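Local coordinates for protein glutathione transferase o1 (Bombyx mori, PDB 3RBT) that probably acts as an omega-class glutathione transferase, and may also reduce dehydroascorbate with glutathione, at residues A[44-49]-A[221-226]; A[174-179]-A[208-213]; A[21-26]-A[77-82]; A[28-33]-A[64-69]. One frame throughout, in Å; residues are numbered along the deposited sequence.

Interaction 1 of 4, residues A[44-49]-A[221-226]; sequences VLEAKR and KKHAHS
Glu46 meets the ring of His223 with one carboxylate oxygen. Glu46 OE1 lies 3.0 Å from His223 CE1, at the edge of the imidazole and near its plane. The carboxylate and ring planes are turned 38° from each other. The next ring atom is farther, with His223 NE2 3.6 Å from Glu46 OE1. This is the tight part of the contact, and the phenol of Tyr52 completes it. Tyr52 OH is hydrogen-bonded to both Glu46 OE1 and His223 NE2, so one hydroxyl joins the two residues. The torsions of Glu46 explain its approach. CG is anti to the backbone N (chi1 -155°), and the chain then bends at chi2 (75°), which carries OE1 to the ring. The contact bridges two domains. Helix 36-47 belongs to the thioredoxin-like N-terminal domain, and helix 218-222 follows the long helices of the C-terminal half. Ile219 of the latter helix also packs on Glu46 and Ala47. The chain leaves helix 36-47 through a Schellman motif at Arg49, with Arg49 N hydrogen-bonded to Glu46 O at 2.9 Å. With an alanine here instead of Glu46, Tyr52 OH would probably lose one of its two partners, and a gap would open beside the His223 ring. The outer side is looser. Lys222 is exposed and crosses Glu46 at about a right angle. Lys222 CG is 3.9 Å from Glu46 OE1, but the rest of the chain leads away. Lys222 NZ stays 6.2 Å from Glu46 OE2, too far for a salt bridge.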
loop_
_atom_site.group_PDB
_atom_site.type_symbol
_atom_site.label_atom_id
_atom_site.label_comp_id
_atom_site.label_asym_id
_atom_site.label_seq_id
_atom_site.Cartn_x
_atom_site.Cartn_y
_atom_site.Cartn_z
ATOM N N VAL A 44 3.374 17.068 -3.804
ATOM C CA VAL A 44 2.149 17.127 -2.997
ATOM C C VAL A 44 2.156 18.315 -2.038
ATOM O O VAL A 44 1.190 19.087 -1.993
ATOM C CB VAL A 44 1.896 15.778 -2.264
ATOM C CG1 VAL A 44 0.722 15.884 -1.275
ATOM C CG2 VAL A 44 1.628 14.688 -3.294
ATOM N N LEU A 45 3.246 18.478 -1.292
ATOM C CA LEU A 45 3.406 19.634 -0.396
ATOM C C LEU A 45 3.169 20.954 -1.115
ATOM O O LEU A 45 2.493 21.856 -0.598
ATOM C CB LEU A 45 4.811 19.650 0.204
ATOM C CG LEU A 45 5.128 18.650 1.319
ATOM C CD1 LEU A 45 6.627 18.436 1.372
ATOM C CD2 LEU A 45 4.596 19.150 2.670
ATOM N N GLU A 46 3.739 21.063 -2.309
ATOM C CA GLU A 46 3.627 22.270 -3.116
ATOM C C GLU A 46 2.181 22.421 -3.614
ATOM O O GLU A 46 1.585 23.486 -3.474
ATOM C CB GLU A 46 4.632 22.209 -4.277
ATOM C CG GLU A 46 5.059 23.565 -4.843
ATOM C CD GLU A 46 6.035 24.322 -3.951
ATOM O OE1 GLU A 46 7.112 23.794 -3.614
ATOM O OE2 GLU A 46 5.725 25.468 -3.595
ATOM N N ALA A 47 1.606 21.336 -4.140
ATOM C CA ALA A 47 0.205 21.336 -4.590
ATOM C C ALA A 47 -0.757 21.770 -3.486
ATOM O O ALA A 47 -1.717 22.493 -3.742
ATOM C CB ALA A 47 -0.190 19.968 -5.122
ATOM N N LYS A 48 -0.482 21.333 -2.258
ATOM C CA LYS A 48 -1.346 21.665 -1.125
ATOM C C LYS A 48 -0.941 22.973 -0.456
ATOM O O LYS A 48 -1.599 23.430 0.478
ATOM C CB LYS A 48 -1.412 20.504 -0.132
ATOM C CG LYS A 48 -1.922 19.193 -0.783
ATOM C CD LYS A 48 -2.479 18.230 0.231
ATOM C CE LYS A 48 -3.603 18.872 1.062
ATOM N NZ LYS A 48 -4.946 18.705 0.446
ATOM N N ARG A 49 0.134 23.579 -0.958
ATOM C CA ARG A 49 0.594 24.886 -0.492
ATOM C C ARG A 49 0.839 24.869 1.020
ATOM O O ARG A 49 0.356 25.723 1.766
ATOM C CB ARG A 49 -0.392 25.977 -0.932
ATOM C CG ARG A 49 -0.537 26.031 -2.458
ATOM C CD ARG A 49 -1.446 27.139 -2.910
ATOM N NE ARG A 49 -1.129 27.559 -4.275
ATOM C CZ ARG A 49 -1.479 28.731 -4.796
ATOM N NH1 ARG A 49 -2.161 29.611 -4.070
ATOM N NH2 ARG A 49 -1.140 29.027 -6.046
ATOM N N LYS A 221 7.156 22.338 -12.395
ATOM C CA LYS A 221 8.270 23.207 -12.754
ATOM C C LYS A 221 9.154 23.577 -11.556
ATOM O O LYS A 221 10.369 23.683 -11.690
ATOM C CB LYS A 221 7.727 24.472 -13.420
ATOM C CG LYS A 221 8.452 24.876 -14.678
ATOM C CD LYS A 221 7.712 26.015 -15.406
ATOM C CE LYS A 221 8.433 26.414 -16.689
ATOM N NZ LYS A 221 8.857 25.218 -17.487
ATOM N N LYS A 222 8.538 23.744 -10.388
ATOM C CA LYS A 222 9.266 24.049 -9.154
ATOM C C LYS A 222 10.337 22.995 -8.787
ATOM O O LYS A 222 11.408 23.357 -8.291
ATOM C CB LYS A 222 8.283 24.242 -7.989
ATOM C CG LYS A 222 8.820 25.080 -6.822
ATOM C CD LYS A 222 8.717 26.571 -7.109
ATOM C CE LYS A 222 9.820 27.365 -6.424
ATOM N NZ LYS A 222 9.841 28.778 -6.913
ATOM N N HIS A 223 10.066 21.715 -9.059
ATOM C CA HIS A 223 10.965 20.629 -8.628
ATOM C C HIS A 223 11.537 19.768 -9.759
ATOM O O HIS A 223 11.991 18.632 -9.529
ATOM C CB HIS A 223 10.254 19.747 -7.597
ATOM C CG HIS A 223 9.892 20.480 -6.350
ATOM N ND1 HIS A 223 8.603 20.882 -6.071
ATOM C CD2 HIS A 223 10.658 20.934 -5.333
ATOM C CE1 HIS A 223 8.589 21.534 -4.925
ATOM N NE2 HIS A 223 9.823 21.574 -4.453
ATOM N N ALA A 224 11.513 20.325 -10.967
ATOM C CA ALA A 224 11.909 19.627 -12.183
ATOM C C ALA A 224 13.414 19.648 -12.416
ATOM O O ALA A 224 14.117 20.558 -11.963
ATOM C CB ALA A 224 11.203 20.250 -13.392
ATOM N N HIS A 225 13.890 18.640 -13.141
ATOM C CA HIS A 225 15.202 18.680 -13.779
ATOM C C HIS A 225 15.036 18.271 -15.239
ATOM O O HIS A 225 14.073 17.588 -15.588
ATOM C CB HIS A 225 16.202 17.768 -13.059
ATOM C CG HIS A 225 16.537 18.228 -11.673
ATOM N ND1 HIS A 225 15.786 17.877 -10.573
ATOM C CD2 HIS A 225 17.518 19.042 -11.216
ATOM C CE1 HIS A 225 16.292 18.448 -9.495
ATOM N NE2 HIS A 225 17.346 19.159 -9.858
ATOM N N SER A 226 15.969 18.705 -16.084
ATOM C CA SER A 226 15.945 18.396 -17.506
ATOM C C SER A 226 16.365 16.946 -17.800
ATOM O O SER A 226 16.944 16.278 -16.936
ATOM C CB SER A 226 16.845 19.386 -18.260
ATOM O OG SER A 226 18.203 19.246 -17.875
#

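Interaction 2 of 4, residues A[174-179]-A[208-213]; sequences MLDYMV and ADWGDQ
Trp210 reaches from helix 205-216 to Asp176 near the start of helix 174-186, within the all-helical C-terminal domain of the GST fold. Asp176 is the third residue of its helix. Its OD2 accepts the backbone N-H groups of Gly173, just before the helix, and of Gly168. The other oxygen faces the indole. Trp210 NE1 donates to Asp176 OD1 at 2.7 Å. The bond is bent, with an N-H...O angle of 141°. OD1 is met on its anti side, and it is tilted out of the indole plane. The carboxylate and indole planes are 37° apart. Phe167 N is a second donor to OD1, so four N-H groups hold this buried carboxylate and should fix its rotation. Trp210 has CG anti to its backbone N (chi1 167°), which sends the indole toward helix 174-186. Phe167 and Trp180 each pair with the indole edge-to-face, and the ring of Phe207 meets it too. Asp176 O sits at the indole edge in its plane, 3.9 Å from Trp210 CZ2. Phe126 of helix 113-138 packs on Val179. At the far end of the six-membered ring, Val179 crosses the indole obliquely, and its CG1 lies 3.6 Å from Trp210 CH2.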
loop_
_atom_site.group_PDB
_atom_site.type_symbol
_atom_site.label_atom_id
_atom_site.label_comp_id
_atom_site.label_asym_id
_atom_site.label_seq_id
_atom_site.Cartn_x
_atom_site.Cartn_y
_atom_site.Cartn_z
ATOM N N MET A 174 -4.111 13.606 -7.276
ATOM C CA MET A 174 -3.133 12.764 -6.589
ATOM C C MET A 174 -2.398 11.771 -7.507
ATOM O O MET A 174 -1.177 11.641 -7.427
ATOM C CB MET A 174 -3.790 12.001 -5.431
ATOM C CG MET A 174 -2.797 11.191 -4.594
ATOM S SD MET A 174 -1.599 12.264 -3.756
ATOM C CE MET A 174 -2.491 12.666 -2.248
ATOM N N LEU A 175 -3.130 11.059 -8.359
ATOM C CA LEU A 175 -2.489 10.086 -9.254
ATOM C C LEU A 175 -1.439 10.751 -10.175
ATOM O O LEU A 175 -0.307 10.271 -10.277
ATOM C CB LEU A 175 -3.530 9.292 -10.057
ATOM C CG LEU A 175 -3.010 8.192 -10.996
ATOM C CD1 LEU A 175 -2.197 7.111 -10.233
ATOM C CD2 LEU A 175 -4.150 7.558 -11.784
ATOM N N ASP A 176 -1.806 11.862 -10.810
ATOM C CA ASP A 176 -0.861 12.625 -11.629
ATOM C C ASP A 176 0.480 12.906 -10.938
ATOM O O ASP A 176 1.534 12.619 -11.497
ATOM C CB ASP A 176 -1.503 13.930 -12.094
ATOM C CG ASP A 176 -2.748 13.690 -12.903
ATOM O OD1 ASP A 176 -2.633 13.391 -14.116
ATOM O OD2 ASP A 176 -3.846 13.783 -12.316
ATOM N N TYR A 177 0.439 13.456 -9.728
ATOM C CA TYR A 177 1.667 13.801 -9.014
ATOM C C TYR A 177 2.414 12.576 -8.461
ATOM O O TYR A 177 3.643 12.587 -8.403
ATOM C CB TYR A 177 1.395 14.808 -7.893
ATOM C CG TYR A 177 0.972 16.190 -8.373
ATOM C CD1 TYR A 177 -0.245 16.744 -7.982
ATOM C CD2 TYR A 177 1.800 16.944 -9.203
ATOM C CE1 TYR A 177 -0.627 18.012 -8.411
ATOM C CE2 TYR A 177 1.425 18.210 -9.630
ATOM C CZ TYR A 177 0.211 18.733 -9.240
ATOM O OH TYR A 177 -0.155 19.990 -9.675
ATOM N N MET A 178 1.675 11.540 -8.052
ATOM C CA MET A 178 2.287 10.299 -7.553
ATOM C C MET A 178 3.157 9.631 -8.618
ATOM O O MET A 178 4.195 9.053 -8.319
ATOM C CB MET A 178 1.218 9.299 -7.077
ATOM C CG MET A 178 0.517 9.659 -5.747
ATOM S SD MET A 178 1.621 10.152 -4.409
ATOM C CE MET A 178 2.062 8.584 -3.705
ATOM N N VAL A 179 2.715 9.737 -9.861
ATOM C CA VAL A 179 3.298 9.051 -10.998
ATOM C C VAL A 179 4.407 9.885 -11.671
ATOM O O VAL A 179 5.362 9.332 -12.244
ATOM C CB VAL A 179 2.137 8.703 -11.980
ATOM C CG1 VAL A 179 2.478 8.933 -13.400
ATOM C CG2 VAL A 179 1.599 7.288 -11.712
ATOM N N ALA A 208 1.739 10.826 -23.770
ATOM C CA ALA A 208 2.740 11.776 -24.232
ATOM C C ALA A 208 2.210 13.202 -24.131
ATOM O O ALA A 208 2.904 14.080 -23.630
ATOM C CB ALA A 208 3.163 11.463 -25.678
ATOM N N ASP A 209 0.977 13.409 -24.603
ATOM C CA ASP A 209 0.282 14.688 -24.493
ATOM C C ASP A 209 0.202 15.164 -23.038
ATOM O O ASP A 209 0.520 16.313 -22.738
ATOM C CB ASP A 209 -1.130 14.586 -25.088
ATOM C CG ASP A 209 -1.140 14.630 -26.606
ATOM O OD1 ASP A 209 -0.054 14.624 -27.232
ATOM O OD2 ASP A 209 -2.252 14.669 -27.184
ATOM N N TRP A 210 -0.213 14.263 -22.149
ATOM C CA TRP A 210 -0.304 14.523 -20.713
ATOM C C TRP A 210 1.060 14.933 -20.139
ATOM O O TRP A 210 1.160 15.924 -19.409
ATOM C CB TRP A 210 -0.892 13.289 -20.007
ATOM C CG TRP A 210 -0.762 13.274 -18.503
ATOM C CD1 TRP A 210 -1.599 13.867 -17.599
ATOM C CD2 TRP A 210 0.255 12.622 -17.738
ATOM N NE1 TRP A 210 -1.160 13.633 -16.320
ATOM C CE2 TRP A 210 -0.025 12.869 -16.374
ATOM C CE3 TRP A 210 1.378 11.856 -18.070
ATOM C CZ2 TRP A 210 0.777 12.378 -15.341
ATOM C CZ3 TRP A 210 2.174 11.366 -17.051
ATOM C CH2 TRP A 210 1.871 11.631 -15.698
ATOM N N GLY A 211 2.101 14.177 -20.490
ATOM C CA GLY A 211 3.484 14.537 -20.174
ATOM C C GLY A 211 3.836 15.980 -20.505
ATOM O O GLY A 211 4.436 16.686 -19.686
ATOM N N ASP A 212 3.450 16.421 -21.700
ATOM C CA ASP A 212 3.701 17.795 -22.140
ATOM C C ASP A 212 2.971 18.798 -21.260
ATOM O O ASP A 212 3.544 19.808 -20.851
ATOM C CB ASP A 212 3.281 17.983 -23.605
ATOM C CG ASP A 212 4.186 17.249 -24.566
ATOM O OD1 ASP A 212 5.351 16.977 -24.197
ATOM O OD2 ASP A 212 3.738 16.947 -25.690
ATOM N N GLN A 213 1.706 18.510 -20.973
ATOM C CA GLN A 213 0.898 19.367 -20.117
ATOM C C GLN A 213 1.420 19.409 -18.680
ATOM O O GLN A 213 1.460 20.472 -18.072
ATOM C CB GLN A 213 -0.574 18.935 -20.157
ATOM C CG GLN A 213 -1.282 19.298 -21.465
ATOM C CD GLN A 213 -1.436 20.795 -21.645
ATOM O OE1 GLN A 213 -1.919 21.496 -20.748
ATOM N NE2 GLN A 213 -1.030 21.298 -22.807
#

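Interaction 3 of 4, residues A[21-26]-A[77-82]; sequences PALTDK and VLEIPT
Glu79 OE1 is gripped by two groups from strand 27-31. Arg28 NH1 forms a salt bridge with it, and Tyr30 OH a hydrogen bond. The extended side chain of Glu79 also borders Leu23, whose CD1 lies 3.9 Å from Glu79 CG. Leu23 carries the contact from the loop side, and one methyl does the work. Leu23 CD1 lies over the backbone where the strand ends, 3.4 Å from Glu79 O and 3.5 Å from Ile80 C. The same methyl meets the proline ring, with Leu23 CD1 3.8 Å from Pro81 CD. Leu23 CG is anti to its carbonyl carbon (chi1 -64°), and this turns the branched end onto the strand. The loop has polar support of its own. Leu23 N is hydrogen-bonded to Asp86 OD2. Thr24 OG1 donates to Asp25 OD1 at 3.0 Å, using the anti lone pair of that oxygen. Asp25 OD1 is also 3.5 Å from Lys26 NZ, a salt bridge between neighbours. Asp25 OD2 reaches Lys51 in a further salt bridge. No hydrogen bond joins the two segments directly, so apolar packing makes this contact. The CB of Ile80 points away from the loop, and Tyr114 of the second subunit packs on this residue. The strand itself runs antiparallel between strands 27-31 and 87-89 in the sheet of the thioredoxin-like domain. Glu79 lies on the sheet face that carries Arg28 and Tyr30, while Leu78 and Ile80 turn to helix 92-102 on the opposite face.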
loop_
_atom_site.group_PDB
_atom_site.type_symbol
_atom_site.label_atom_id
_atom_site.label_comp_id
_atom_site.label_asym_id
_atom_site.label_seq_id
_atom_site.Cartn_x
_atom_site.Cartn_y
_atom_site.Cartn_z
ATOM N N PRO A 21 16.402 22.038 14.923
ATOM C CA PRO A 21 15.578 22.347 16.091
ATOM C C PRO A 21 14.174 21.756 15.978
ATOM O O PRO A 21 13.813 21.201 14.932
ATOM C CB PRO A 21 15.509 23.877 16.065
ATOM C CG PRO A 21 15.629 24.221 14.625
ATOM C CD PRO A 21 16.588 23.220 14.059
ATOM N N ALA A 22 13.398 21.873 17.053
ATOM C CA ALA A 22 11.990 21.491 17.049
ATOM C C ALA A 22 11.225 22.263 15.976
ATOM O O ALA A 22 11.545 23.420 15.688
ATOM C CB ALA A 22 11.378 21.742 18.428
ATOM N N LEU A 23 10.219 21.627 15.383
ATOM C CA LEU A 23 9.410 22.277 14.350
ATOM C C LEU A 23 8.600 23.433 14.914
ATOM O O LEU A 23 8.187 23.410 16.075
ATOM C CB LEU A 23 8.460 21.279 13.689
ATOM C CG LEU A 23 9.087 20.129 12.904
ATOM C CD1 LEU A 23 8.012 19.094 12.639
ATOM C CD2 LEU A 23 9.740 20.619 11.612
ATOM N N THR A 24 8.389 24.449 14.088
ATOM C CA THR A 24 7.486 25.528 14.450
ATOM C C THR A 24 6.318 25.568 13.469
ATOM O O THR A 24 5.345 24.837 13.635
ATOM C CB THR A 24 8.204 26.898 14.538
ATOM O OG1 THR A 24 8.880 27.173 13.303
ATOM C CG2 THR A 24 9.218 26.898 15.681
ATOM N N ASP A 25 6.441 26.390 12.432
ATOM C CA ASP A 25 5.337 26.659 11.511
ATOM C C ASP A 25 5.441 25.875 10.205
ATOM O O ASP A 25 4.501 25.884 9.400
ATOM C CB ASP A 25 5.261 28.168 11.218
ATOM C CG ASP A 25 6.466 28.672 10.427
ATOM O OD1 ASP A 25 7.614 28.306 10.772
ATOM O OD2 ASP A 25 6.268 29.436 9.455
ATOM N N LYS A 26 6.578 25.212 9.991
ATOM C CA LYS A 26 6.825 24.458 8.757
ATOM C C LYS A 26 6.972 22.967 9.017
ATOM O O LYS A 26 7.471 22.548 10.067
ATOM C CB LYS A 26 8.082 24.971 8.036
ATOM C CG LYS A 26 8.068 26.465 7.712
ATOM C CD LYS A 26 9.281 26.906 6.882
ATOM C CE LYS A 26 10.580 26.915 7.683
ATOM N NZ LYS A 26 10.551 27.796 8.912
ATOM N N VAL A 77 11.526 11.129 4.606
ATOM C CA VAL A 77 10.850 11.211 5.893
ATOM C C VAL A 77 10.190 12.580 6.014
ATOM O O VAL A 77 10.827 13.611 5.777
ATOM C CB VAL A 77 11.820 11.044 7.082
ATOM C CG1 VAL A 77 11.063 11.191 8.408
ATOM C CG2 VAL A 77 12.543 9.704 7.021
ATOM N N LEU A 78 8.910 12.588 6.368
ATOM C CA LEU A 78 8.244 13.834 6.671
ATOM C C LEU A 78 8.101 13.930 8.182
ATOM O O LEU A 78 7.462 13.070 8.815
ATOM C CB LEU A 78 6.875 13.923 5.971
ATOM C CG LEU A 78 6.059 15.208 6.184
ATOM C CD1 LEU A 78 6.620 16.398 5.395
ATOM C CD2 LEU A 78 4.587 14.995 5.837
ATOM N N GLU A 79 8.713 14.965 8.750
ATOM C CA GLU A 79 8.620 15.219 10.182
ATOM C C GLU A 79 7.536 16.261 10.399
ATOM O O GLU A 79 7.540 17.308 9.755
ATOM C CB GLU A 79 9.959 15.695 10.758
ATOM C CG GLU A 79 9.995 15.772 12.294
ATOM C CD GLU A 79 11.373 16.120 12.850
ATOM O OE1 GLU A 79 12.108 16.894 12.205
ATOM O OE2 GLU A 79 11.720 15.622 13.937
ATOM N N ILE A 80 6.618 15.961 11.318
ATOM C CA ILE A 80 5.414 16.759 11.522
ATOM C C ILE A 80 5.239 17.042 13.017
ATOM O O ILE A 80 5.741 16.286 13.848
ATOM C CB ILE A 80 4.154 16.044 10.948
ATOM C CG1 ILE A 80 3.964 14.654 11.579
ATOM C CG2 ILE A 80 4.246 15.905 9.418
ATOM C CD1 ILE A 80 2.554 14.108 11.448
ATOM N N PRO A 81 4.564 18.153 13.367
ATOM C CA PRO A 81 4.212 18.345 14.776
ATOM C C PRO A 81 3.042 17.443 15.130
ATOM O O PRO A 81 2.160 17.223 14.294
ATOM C CB PRO A 81 3.779 19.814 14.851
ATOM C CG PRO A 81 4.137 20.431 13.544
ATOM C CD PRO A 81 4.242 19.331 12.543
ATOM N N THR A 82 3.054 16.890 16.338
ATOM C CA THR A 82 1.898 16.159 16.846
ATOM C C THR A 82 1.595 16.643 18.259
ATOM O O THR A 82 2.330 17.474 18.798
ATOM C CB THR A 82 2.107 14.617 16.848
ATOM O OG1 THR A 82 2.951 14.239 17.939
ATOM C CG2 THR A 82 2.708 14.119 15.519
#

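Interaction 4 of 4, residues A[28-33]-A[64-69]; sequences RLYHVD and EWFRAK
Tyr30 packs against two aromatic rings from helix 64-69. Tyr30 CE2 is 3.5 Å from Trp65 CH2, in the plane of the indole and at its edge. The Tyr30 ring and the six-membered ring of Trp65 are inclined at 64°. The phenol oxygen joins in, with Tyr30 OH 3.7 Å from Trp65 CH2. Phe66 CD1 lies over one face of the Tyr30 ring, and Phe66 CE1 is 3.8 Å from Tyr30 CG. These two rings are 44° apart, so both pairs meet obliquely. Trp65 CG sits between its backbone N and carbonyl carbon (chi1 59°), and this swings the indole to the strand. In the second shell, Glu79 holds the Tyr30 hydroxyl, and Phe88 meets the Tyr30 ring. Val77 packs on both Tyr30 and Phe66. A serine in place of Tyr30 would probably open a gap beside both Trp65 and Phe66 and leave Glu79 without this hydroxyl partner. Leu29 and His31 touch helix 36-47 on the other face of the sheet. The aromatic cluster thus seals helix 64-69 to one face of a sheet with helices on both faces, the layered arrangement of the thioredoxin-like fold.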
loop_
_atom_site.group_PDB
_atom_site.type_symbol
_atom_site.label_atom_id
_atom_site.label_comp_id
_atom_site.label_asym_id
_atom_site.label_seq_id
_atom_site.Cartn_x
_atom_site.Cartn_y
_atom_site.Cartn_z
ATOM N N ARG A 28 8.817 19.387 7.851
ATOM C CA ARG A 28 10.208 19.139 7.473
ATOM C C ARG A 28 10.350 17.841 6.693
ATOM O O ARG A 28 10.011 16.769 7.197
ATOM C CB ARG A 28 11.091 19.090 8.721
ATOM C CG ARG A 28 12.591 18.968 8.446
ATOM C CD ARG A 28 13.367 18.960 9.762
ATOM N NE ARG A 28 13.351 20.264 10.429
ATOM C CZ ARG A 28 13.328 20.447 11.748
ATOM N NH1 ARG A 28 13.300 19.415 12.584
ATOM N NH2 ARG A 28 13.326 21.680 12.239
ATOM N N LEU A 29 10.864 17.941 5.471
ATOM C CA LEU A 29 11.152 16.763 4.674
ATOM C C LEU A 29 12.643 16.431 4.675
ATOM O O LEU A 29 13.479 17.262 4.283
ATOM C CB LEU A 29 10.642 16.934 3.236
ATOM C CG LEU A 29 10.650 15.665 2.362
ATOM C CD1 LEU A 29 9.619 14.641 2.838
ATOM C CD2 LEU A 29 10.440 15.996 0.882
ATOM N N TYR A 30 12.960 15.225 5.142
ATOM C CA TYR A 30 14.284 14.631 4.983
ATOM C C TYR A 30 14.307 13.876 3.655
ATOM O O TYR A 30 13.550 12.924 3.450
ATOM C CB TYR A 30 14.608 13.684 6.141
ATOM C CG TYR A 30 14.714 14.347 7.500
ATOM C CD1 TYR A 30 13.586 14.508 8.298
ATOM C CD2 TYR A 30 15.942 14.786 7.998
ATOM C CE1 TYR A 30 13.668 15.111 9.552
ATOM C CE2 TYR A 30 16.034 15.398 9.253
ATOM C CZ TYR A 30 14.884 15.543 10.025
ATOM O OH TYR A 30 14.930 16.132 11.270
ATOM N N HIS A 31 15.191 14.311 2.765
ATOM C CA HIS A 31 15.131 13.947 1.356
ATOM C C HIS A 31 16.535 13.798 0.800
ATOM O O HIS A 31 17.407 14.623 1.082
ATOM C CB HIS A 31 14.360 15.046 0.605
ATOM C CG HIS A 31 14.477 14.991 -0.887
ATOM N ND1 HIS A 31 13.960 13.958 -1.643
ATOM C CD2 HIS A 31 15.005 15.874 -1.769
ATOM C CE1 HIS A 31 14.188 14.196 -2.923
ATOM N NE2 HIS A 31 14.822 15.353 -3.026
ATOM N N VAL A 32 16.773 12.726 0.050
ATOM C CA VAL A 32 18.026 12.604 -0.694
ATOM C C VAL A 32 17.842 13.233 -2.076
ATOM O O VAL A 32 16.938 12.857 -2.819
ATOM C CB VAL A 32 18.474 11.141 -0.863
ATOM C CG1 VAL A 32 19.719 11.074 -1.746
ATOM C CG2 VAL A 32 18.746 10.504 0.484
ATOM N N ASP A 33 18.715 14.172 -2.420
ATOM C CA ASP A 33 18.652 14.872 -3.698
ATOM C C ASP A 33 18.461 13.887 -4.852
ATOM O O ASP A 33 19.132 12.869 -4.907
ATOM C CB ASP A 33 19.930 15.700 -3.903
ATOM C CG ASP A 33 19.637 17.160 -4.189
ATOM O OD1 ASP A 33 18.453 17.514 -4.390
ATOM O OD2 ASP A 33 20.587 17.966 -4.207
ATOM N N GLU A 64 23.863 9.906 13.040
ATOM C CA GLU A 64 23.505 8.838 13.977
ATOM C C GLU A 64 22.102 8.972 14.544
ATOM O O GLU A 64 21.397 7.975 14.695
ATOM C CB GLU A 64 24.531 8.752 15.117
ATOM C CG GLU A 64 25.733 7.875 14.783
ATOM C CD GLU A 64 26.709 7.698 15.940
ATOM O OE1 GLU A 64 26.503 8.290 17.026
ATOM O OE2 GLU A 64 27.701 6.961 15.752
ATOM N N TRP A 65 21.707 10.202 14.860
ATOM C CA TRP A 65 20.369 10.481 15.386
ATOM C C TRP A 65 19.279 10.179 14.356
ATOM O O TRP A 65 18.144 9.876 14.720
ATOM C CB TRP A 65 20.260 11.926 15.884
ATOM C CG TRP A 65 20.530 12.958 14.831
ATOM C CD1 TRP A 65 21.700 13.628 14.625
ATOM C CD2 TRP A 65 19.611 13.443 13.841
ATOM N NE1 TRP A 65 21.572 14.500 13.570
ATOM C CE2 TRP A 65 20.302 14.405 13.067
ATOM C CE3 TRP A 65 18.271 13.155 13.528
ATOM C CZ2 TRP A 65 19.703 15.083 12.000
ATOM C CZ3 TRP A 65 17.674 13.830 12.461
ATOM C CH2 TRP A 65 18.393 14.780 11.712
ATOM N N PHE A 66 19.626 10.274 13.073
ATOM C CA PHE A 66 18.690 9.933 12.008
ATOM C C PHE A 66 18.491 8.422 11.937
ATOM O O PHE A 66 17.354 7.957 11.962
ATOM C CB PHE A 66 19.122 10.519 10.656
ATOM C CG PHE A 66 18.107 10.324 9.554
ATOM C CD1 PHE A 66 16.995 11.154 9.453
ATOM C CD2 PHE A 66 18.264 9.311 8.618
ATOM C CE1 PHE A 66 16.054 10.971 8.436
ATOM C CE2 PHE A 66 17.337 9.125 7.595
ATOM C CZ PHE A 66 16.226 9.951 7.507
ATOM N N ARG A 67 19.589 7.666 11.876
ATOM C CA ARG A 67 19.520 6.198 11.912
ATOM C C ARG A 67 18.716 5.716 13.115
ATOM O O ARG A 67 17.874 4.836 12.983
ATOM C CB ARG A 67 20.914 5.558 11.921
ATOM C CG ARG A 67 21.714 5.802 10.647
ATOM C CD ARG A 67 23.084 5.149 10.684
ATOM N NE ARG A 67 24.138 6.096 10.317
ATOM C CZ ARG A 67 25.414 5.773 10.101
ATOM N NH1 ARG A 67 25.818 4.508 10.202
ATOM N NH2 ARG A 67 26.292 6.719 9.776
ATOM N N ALA A 68 18.957 6.321 14.277
ATOM C CA ALA A 68 18.250 5.942 15.499
ATOM C C ALA A 68 16.729 6.084 15.393
ATOM O O ALA A 68 15.998 5.241 15.908
ATOM C CB ALA A 68 18.783 6.725 16.690
ATOM N N LYS A 69 16.257 7.139 14.728
ATOM C CA LYS A 69 14.819 7.353 14.556
ATOM C C LYS A 69 14.273 6.614 13.335
ATOM O O LYS A 69 13.067 6.574 13.114
ATOM C CB LYS A 69 14.498 8.848 14.441
ATOM C CG LYS A 69 14.745 9.677 15.707
ATOM C CD LYS A 69 14.188 11.099 15.529
ATOM C CE LYS A 69 14.485 11.981 16.727
ATOM N NZ LYS A 69 13.797 13.310 16.638
#

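How the interactions relate
From the N terminus, segment 21-26 opens interaction 3, 28-33 opens interaction 4, and 44-49 opens interaction 1. Helix 64-69 closes interaction 4 first, and strand 77-80 then closes interaction 3, so the shorter loop lies within the longer. Both tie elements to the same sheet, where Val77 O and Tyr30 N are 2.7 Å apart. Interaction 1 crosses both. It closes only at 221-226, after the C-terminal helices. Interaction 2 opens and closes inside that long loop, in series with 3 and 4. It joins two C-terminal helices. Interaction 1 links the two domains and touches interaction 2, with Ala47 CB 3.9 Å from Tyr177 CE1.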